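Local coordinates for aldehyde dehydrogenase family protein (Pseudomonas syringae pv. tomato, PDB 5IUV) that probably oxidises indole-3-acetaldehyde to the auxin indole-3-acetic acid with NAD+ as cofactor, as an indole-3-acetaldehyde dehydrogenase of the aldehyde dehydrogenase family, at residues A286-F296 with F318-W329; K82-F90 with L178-N186. All coordinates share one frame; numbering follows the deposited sequence.

Interaction 1. Residues A286-F296 with F318-W329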
# COMPACT_ATOMS: atom_id res chain seq x y z
N ALA A 286 -17.08 -13.87 28.83
CA ALA A 286 -16.29 -12.79 29.42
C ALA A 286 -15.65 -13.24 30.74
O ALA A 286 -14.52 -12.86 31.05
CB ALA A 286 -17.16 -11.56 29.65
N ALA A 287 -16.37 -14.05 31.51
CA ALA A 287 -15.84 -14.57 32.77
C ALA A 287 -14.70 -15.56 32.52
O ALA A 287 -13.64 -15.46 33.15
CB ALA A 287 -16.94 -15.22 33.59
N ASP A 288 -14.93 -16.52 31.63
CA ASP A 288 -13.89 -17.49 31.29
C ASP A 288 -12.64 -16.79 30.80
O ASP A 288 -11.52 -17.13 31.21
CB ASP A 288 -14.38 -18.47 30.21
CG ASP A 288 -15.54 -19.32 30.66
OD1 ASP A 288 -15.74 -19.43 31.89
OD2 ASP A 288 -16.24 -19.87 29.79
N SER A 289 -12.82 -15.81 29.93
CA SER A 289 -11.70 -15.08 29.35
C SER A 289 -10.99 -14.20 30.37
O SER A 289 -9.78 -14.07 30.32
CB SER A 289 -12.16 -14.23 28.16
OG SER A 289 -12.55 -15.06 27.08
N ALA A 290 -11.74 -13.62 31.30
CA ALA A 290 -11.13 -12.79 32.33
C ALA A 290 -10.22 -13.62 33.23
O ALA A 290 -9.16 -13.17 33.65
CB ALA A 290 -12.19 -12.08 33.16
N ALA A 291 -10.64 -14.85 33.50
CA ALA A 291 -9.82 -15.75 34.31
C ALA A 291 -8.59 -16.21 33.52
O ALA A 291 -7.48 -16.19 34.04
CB ALA A 291 -10.63 -16.96 34.77
N SER A 292 -8.80 -16.64 32.28
CA SER A 292 -7.70 -17.05 31.42
C SER A 292 -6.69 -15.92 31.23
O SER A 292 -5.48 -16.14 31.20
CB SER A 292 -8.23 -17.53 30.06
OG SER A 292 -7.16 -17.83 29.17
N ALA A 293 -7.21 -14.70 31.12
CA ALA A 293 -6.38 -13.52 30.89
C ALA A 293 -5.35 -13.29 31.99
O ALA A 293 -4.34 -12.63 31.77
CB ALA A 293 -7.25 -12.27 30.74
N ILE A 294 -5.61 -13.82 33.18
CA ILE A 294 -4.70 -13.59 34.30
C ILE A 294 -3.99 -14.87 34.74
O ILE A 294 -2.91 -14.81 35.34
CB ILE A 294 -5.44 -12.95 35.50
CG1 ILE A 294 -4.43 -12.39 36.52
CG2 ILE A 294 -6.40 -13.93 36.15
CD1 ILE A 294 -3.49 -11.35 35.94
N ALA A 295 -4.56 -16.03 34.43
CA ALA A 295 -3.97 -17.29 34.90
C ALA A 295 -3.09 -17.97 33.85
O ALA A 295 -2.22 -18.77 34.20
CB ALA A 295 -5.06 -18.25 35.37
N PHE A 296 -3.32 -17.68 32.57
CA PHE A 296 -2.54 -18.34 31.52
C PHE A 296 -1.07 -17.98 31.67
O PHE A 296 -0.72 -16.82 31.89
CB PHE A 296 -3.02 -17.96 30.12
CG PHE A 296 -2.22 -18.61 29.02
CD1 PHE A 296 -2.33 -19.97 28.77
CD2 PHE A 296 -1.34 -17.86 28.25
CE1 PHE A 296 -1.59 -20.57 27.75
CE2 PHE A 296 -0.59 -18.45 27.24
CZ PHE A 296 -0.71 -19.81 27.00
N PHE A 318 -21.21 -10.94 38.21
CA PHE A 318 -20.06 -11.29 37.38
C PHE A 318 -18.86 -11.80 38.17
O PHE A 318 -18.20 -12.75 37.76
CB PHE A 318 -19.64 -10.09 36.52
CG PHE A 318 -18.58 -10.39 35.48
CD1 PHE A 318 -18.84 -11.31 34.46
CD2 PHE A 318 -17.36 -9.74 35.49
CE1 PHE A 318 -17.88 -11.59 33.50
CE2 PHE A 318 -16.39 -10.01 34.53
CZ PHE A 318 -16.65 -10.93 33.53
N LEU A 319 -18.56 -11.16 39.30
CA LEU A 319 -17.38 -11.55 40.07
C LEU A 319 -17.41 -13.01 40.53
O LEU A 319 -16.39 -13.69 40.45
CB LEU A 319 -17.18 -10.61 41.27
CG LEU A 319 -15.97 -10.95 42.15
CD1 LEU A 319 -14.68 -10.99 41.33
CD2 LEU A 319 -15.86 -9.97 43.31
N PRO A 320 -18.57 -13.52 41.00
CA PRO A 320 -18.59 -14.95 41.32
C PRO A 320 -18.34 -15.85 40.11
O PRO A 320 -17.75 -16.92 40.26
CB PRO A 320 -20.00 -15.18 41.88
CG PRO A 320 -20.40 -13.86 42.41
CD PRO A 320 -19.79 -12.85 41.48
N MET A 321 -18.77 -15.42 38.93
CA MET A 321 -18.50 -16.17 37.71
C MET A 321 -17.00 -16.21 37.42
O MET A 321 -16.48 -17.23 36.96
CB MET A 321 -19.25 -15.56 36.52
CG MET A 321 -20.76 -15.48 36.72
SD MET A 321 -21.60 -14.60 35.39
CE MET A 321 -21.20 -15.66 34.00
N VAL A 322 -16.31 -15.11 37.69
CA VAL A 322 -14.88 -15.01 37.46
C VAL A 322 -14.10 -15.87 38.46
O VAL A 322 -13.13 -16.54 38.11
CB VAL A 322 -14.39 -13.55 37.52
CG1 VAL A 322 -12.87 -13.48 37.40
CG2 VAL A 322 -15.05 -12.72 36.42
N ILE A 323 -14.55 -15.85 39.71
CA ILE A 323 -13.96 -16.70 40.75
C ILE A 323 -14.09 -18.18 40.40
O ILE A 323 -13.13 -18.94 40.52
CB ILE A 323 -14.59 -16.43 42.12
CG1 ILE A 323 -14.29 -14.99 42.55
CG2 ILE A 323 -14.07 -17.41 43.16
CD1 ILE A 323 -15.02 -14.57 43.79
N GLU A 324 -15.28 -18.60 39.97
CA GLU A 324 -15.49 -19.99 39.61
C GLU A 324 -14.64 -20.40 38.41
O GLU A 324 -14.08 -21.50 38.39
CB GLU A 324 -16.97 -20.27 39.32
CG GLU A 324 -17.24 -21.71 38.92
CD GLU A 324 -18.70 -22.10 39.01
OE1 GLU A 324 -19.56 -21.22 38.80
OE2 GLU A 324 -18.98 -23.28 39.31
N ALA A 325 -14.54 -19.52 37.42
CA ALA A 325 -13.71 -19.80 36.26
C ALA A 325 -12.25 -19.89 36.65
O ALA A 325 -11.52 -20.74 36.14
CB ALA A 325 -13.90 -18.72 35.18
N LEU A 326 -11.82 -19.01 37.54
CA LEU A 326 -10.41 -18.98 37.92
C LEU A 326 -10.05 -20.23 38.71
O LEU A 326 -8.90 -20.68 38.68
CB LEU A 326 -10.09 -17.73 38.74
CG LEU A 326 -8.57 -17.49 38.83
CD1 LEU A 326 -8.00 -17.08 37.48
CD2 LEU A 326 -8.22 -16.48 39.90
N GLY A 327 -11.04 -20.81 39.37
CA GLY A 327 -10.83 -22.03 40.13
C GLY A 327 -10.49 -23.24 39.28
O GLY A 327 -10.04 -24.26 39.80
N THR A 328 -10.70 -23.15 37.97
CA THR A 328 -10.37 -24.26 37.08
C THR A 328 -8.90 -24.20 36.65
O THR A 328 -8.39 -25.13 36.04
CB THR A 328 -11.25 -24.27 35.82
OG1 THR A 328 -10.86 -23.20 34.95
CG2 THR A 328 -12.71 -24.11 36.19
N TRP A 329 -8.24 -23.09 36.97
CA TRP A 329 -6.83 -22.93 36.67
C TRP A 329 -6.01 -23.30 37.90
O TRP A 329 -5.94 -22.54 38.86
CB TRP A 329 -6.54 -21.49 36.21
CG TRP A 329 -7.18 -21.14 34.89
CD1 TRP A 329 -8.47 -20.73 34.68
CD2 TRP A 329 -6.56 -21.19 33.60
NE1 TRP A 329 -8.69 -20.52 33.34
CE2 TRP A 329 -7.53 -20.79 32.65
CE3 TRP A 329 -5.28 -21.53 33.14
CZ2 TRP A 329 -7.26 -20.73 31.28
CZ3 TRP A 329 -5.01 -21.46 31.78
CH2 TRP A 329 -6.00 -21.06 30.87
O HOH W 1 -11.11 -19.79 31.86

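Interaction 2. Residues K82-F90 with L178-N186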
# COMPACT_ATOMS: atom_id res chain seq x y z
N LYS A 82 14.74 -17.41 -2.21
CA LYS A 82 15.60 -18.37 -1.50
C LYS A 82 15.62 -18.11 0.01
O LYS A 82 15.64 -19.06 0.79
CB LYS A 82 17.02 -18.34 -2.07
CG LYS A 82 17.16 -18.91 -3.47
CD LYS A 82 18.52 -18.51 -4.06
CE LYS A 82 18.90 -19.35 -5.27
NZ LYS A 82 17.86 -19.30 -6.34
N ARG A 83 15.60 -16.85 0.43
CA ARG A 83 15.50 -16.54 1.86
C ARG A 83 14.18 -17.05 2.43
O ARG A 83 14.14 -17.59 3.53
CB ARG A 83 15.64 -15.04 2.13
CG ARG A 83 17.00 -14.49 1.73
CD ARG A 83 17.42 -13.29 2.56
NE ARG A 83 16.42 -12.22 2.62
CZ ARG A 83 16.17 -11.36 1.63
NH1 ARG A 83 16.81 -11.46 0.48
NH2 ARG A 83 15.26 -10.42 1.80
N LYS A 84 13.11 -16.87 1.67
CA LYS A 84 11.80 -17.39 2.02
C LYS A 84 11.86 -18.91 2.26
O LYS A 84 11.40 -19.40 3.29
CB LYS A 84 10.78 -17.08 0.92
CG LYS A 84 9.45 -17.80 1.08
CD LYS A 84 8.41 -17.38 0.02
CE LYS A 84 8.83 -17.83 -1.38
NZ LYS A 84 7.79 -17.56 -2.42
N ALA A 85 12.42 -19.64 1.30
CA ALA A 85 12.51 -21.10 1.39
C ALA A 85 13.29 -21.54 2.63
O ALA A 85 12.91 -22.50 3.31
CB ALA A 85 13.16 -21.68 0.13
N THR A 86 14.37 -20.84 2.92
CA THR A 86 15.20 -21.16 4.08
C THR A 86 14.46 -20.89 5.38
O THR A 86 14.51 -21.69 6.31
CB THR A 86 16.52 -20.36 4.05
OG1 THR A 86 17.25 -20.70 2.87
CG2 THR A 86 17.38 -20.67 5.27
N MET A 87 13.75 -19.76 5.45
CA MET A 87 12.99 -19.42 6.66
C MET A 87 11.88 -20.42 6.94
O MET A 87 11.61 -20.77 8.09
CB MET A 87 12.41 -18.00 6.56
CG MET A 87 13.46 -16.87 6.62
SD MET A 87 14.50 -16.91 8.09
CE MET A 87 13.30 -16.56 9.39
N ILE A 88 11.26 -20.91 5.87
CA ILE A 88 10.21 -21.91 6.00
C ILE A 88 10.79 -23.26 6.45
O ILE A 88 10.20 -23.94 7.29
CB ILE A 88 9.43 -22.05 4.67
CG1 ILE A 88 8.68 -20.74 4.39
CG2 ILE A 88 8.45 -23.21 4.71
CD1 ILE A 88 8.09 -20.62 2.96
N ARG A 89 11.96 -23.64 5.93
CA ARG A 89 12.65 -24.84 6.42
C ARG A 89 13.05 -24.70 7.89
O ARG A 89 12.98 -25.66 8.66
CB ARG A 89 13.90 -25.15 5.58
CG ARG A 89 13.60 -25.72 4.20
CD ARG A 89 14.85 -26.34 3.57
NE ARG A 89 15.96 -25.39 3.48
CZ ARG A 89 16.15 -24.56 2.46
NH1 ARG A 89 15.30 -24.56 1.44
NH2 ARG A 89 17.18 -23.73 2.46
N PHE A 90 13.47 -23.49 8.27
CA PHE A 90 13.84 -23.19 9.66
C PHE A 90 12.62 -23.43 10.55
O PHE A 90 12.71 -24.12 11.58
CB PHE A 90 14.33 -21.73 9.76
CG PHE A 90 14.98 -21.36 11.09
CD1 PHE A 90 15.19 -22.29 12.09
CD2 PHE A 90 15.37 -20.04 11.32
CE1 PHE A 90 15.79 -21.92 13.31
CE2 PHE A 90 15.98 -19.66 12.52
CZ PHE A 90 16.18 -20.61 13.52
N LEU A 178 13.42 -12.88 15.33
CA LEU A 178 14.21 -13.55 14.29
C LEU A 178 13.49 -13.61 12.95
O LEU A 178 14.11 -13.50 11.90
CB LEU A 178 14.57 -14.98 14.72
CG LEU A 178 15.53 -15.16 15.89
CD1 LEU A 178 15.85 -16.65 16.07
CD2 LEU A 178 16.80 -14.37 15.67
N GLY A 179 12.18 -13.82 12.99
CA GLY A 179 11.39 -13.89 11.78
C GLY A 179 11.64 -12.74 10.81
O GLY A 179 12.21 -12.93 9.75
N PRO A 180 11.21 -11.53 11.19
CA PRO A 180 11.43 -10.35 10.35
C PRO A 180 12.90 -9.93 10.21
O PRO A 180 13.30 -9.48 9.13
CB PRO A 180 10.61 -9.25 11.06
CG PRO A 180 10.45 -9.76 12.47
CD PRO A 180 10.36 -11.24 12.36
N ALA A 181 13.70 -10.09 11.26
CA ALA A 181 15.10 -9.65 11.22
C ALA A 181 15.92 -10.48 10.24
O ALA A 181 16.68 -9.93 9.45
CB ALA A 181 15.73 -9.69 12.61
N LEU A 182 15.77 -11.80 10.27
CA LEU A 182 16.49 -12.64 9.33
C LEU A 182 15.89 -12.55 7.93
O LEU A 182 16.62 -12.53 6.94
CB LEU A 182 16.50 -14.10 9.80
CG LEU A 182 17.28 -14.39 11.08
CD1 LEU A 182 17.00 -15.81 11.58
CD2 LEU A 182 18.80 -14.18 10.85
N SER A 183 14.56 -12.48 7.85
CA SER A 183 13.87 -12.42 6.56
C SER A 183 14.31 -11.22 5.73
O SER A 183 14.41 -11.31 4.50
CB SER A 183 12.35 -12.39 6.74
OG SER A 183 11.86 -13.66 7.14
N THR A 184 14.56 -10.09 6.39
CA THR A 184 15.00 -8.88 5.69
C THR A 184 16.48 -8.92 5.32
O THR A 184 16.98 -8.04 4.62
CB THR A 184 14.73 -7.62 6.53
OG1 THR A 184 15.17 -7.82 7.87
CG2 THR A 184 13.24 -7.29 6.53
N GLY A 185 17.20 -9.94 5.80
CA GLY A 185 18.58 -10.14 5.41
C GLY A 185 19.65 -9.74 6.41
O GLY A 185 20.84 -9.80 6.11
N ASN A 186 19.25 -9.33 7.61
CA ASN A 186 20.23 -8.94 8.63
C ASN A 186 20.98 -10.12 9.24
O ASN A 186 20.51 -11.26 9.19
CB ASN A 186 19.55 -8.15 9.75
CG ASN A 186 18.92 -6.88 9.25
OD1 ASN A 186 19.60 -5.88 9.05
ND2 ASN A 186 17.61 -6.91 9.05

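Interaction 1. Residues A286-F296 with F318-W329
Two torsions bring aromatic rings to the ends of this contact: F318 holds CG anti to the backbone N (chi1 -172°) and swings its ring rim to A286 and A287, while W329 places CG opposite the carbonyl carbon (chi1 -67°) and lays its indole beside S292 and A295. Between them lies an alanine-lined pair of helices of the aldehyde dehydrogenase catalytic domain, 283-295 and 312-326, joined by strand 307-311; the axes of their segments 286-295 and 318-326 cross at -53° and approach to 8.1 Å. Small side chains permit that closeness. The methyl of A287 rests on M321, CB to CB 3.7 Å, and A291 meets A325 at the same separation, again CB to CB. F318 turns its edge to the backbone of A286 and A287, CE1 standing 3.5 Å from the N of A287, and V322 CG2 of its own helix sits over one ring face. Further along, L326 pushes CD1 against A291 O, I294 CG2 and A295 CB; V322 and L326 also pack on I387 of strand 382-389, which places the pair against the sheet. At the end of the type I turn L326-W329, the indole comes back to helix 283-295: A295 CB touches W329 CG at 3.6 Å, S292 CB touches CZ2, and F296 has W329 CZ3 at its ring edge. The polar edge of the indole is satisfied through solvent. A water in the ring plane accepts from W329 NE1 at 2.9 Å and donates to D288 O at 2.8 Å.

Interaction 2. Residues K82-F90 with L178-N186
M87 lays its thioether across L182 and S183, the sulfur SD 3.8 Å from L182 CB and the methylene CG 3.6 Å from S183 OG. Bends at chi2 and chi3 turn the end of the chain along helix 170-183, carrying CE to within 3.8 Å of G179 O. One turn later F90 meets L182 at about a right angle, with CD1 of the leucine at the ring edge. One turn earlier the contact becomes polar: R83 grips S183 O side-on, through NE at 2.9 Å and NH2 at 3.0 Å. The oxygen lies almost in the guanidinium plane, yet the two donors reach it differently, NH2 in the carbonyl plane and NE about 43° above it. The third nitrogen, NH1, bonds L78 O, so all three are engaged, which probably limits rotation of the guanidinium. The partial negative charge of the helix's C-terminal end would probably favour a cation here. S183 OG donates to G179 O at 2.7 Å. The backbone N of S183 reaches that same oxygen from the opposite face, and M87 therefore packs beside a hydroxyl already engaged. Helix 113-134 flanks the group, L128 touching both M87 and F90. The axes of segments 82-90 and 178-183 run at 151°, closer to antiparallel than parallel, 10.7 Å apart at closest approach, a gap that long side chains bridge. G185, with positive phi, is the first residue to leave helical angles, in a Schellman motif, and the whole arrangement joins helix 170-183 to helix 80-96 in the NAD-binding, Rossmann-like domain of the aldehyde dehydrogenase fold.

How the interactions relate
Interactions 1 and 2 show how one enzyme fold uses two styles of helix packing on opposite sides of its centre. Their own centres are about 39 Å apart and their nearest atoms about 19 Å, so neither touches the other. Interaction 1 approaches the active site from the substrate side: the F296 side chain is about 4 Å from that of F169, which contacts (indol-3-yl)acetate in a crystal structure of this protein, although the ligand is not bound to this chain here, and about 11 Å from NAD. Interaction 2 approaches through L178, whose side chain is about 7 Å from that of the NAD-binding V165 and about 13 Å from NAD itself.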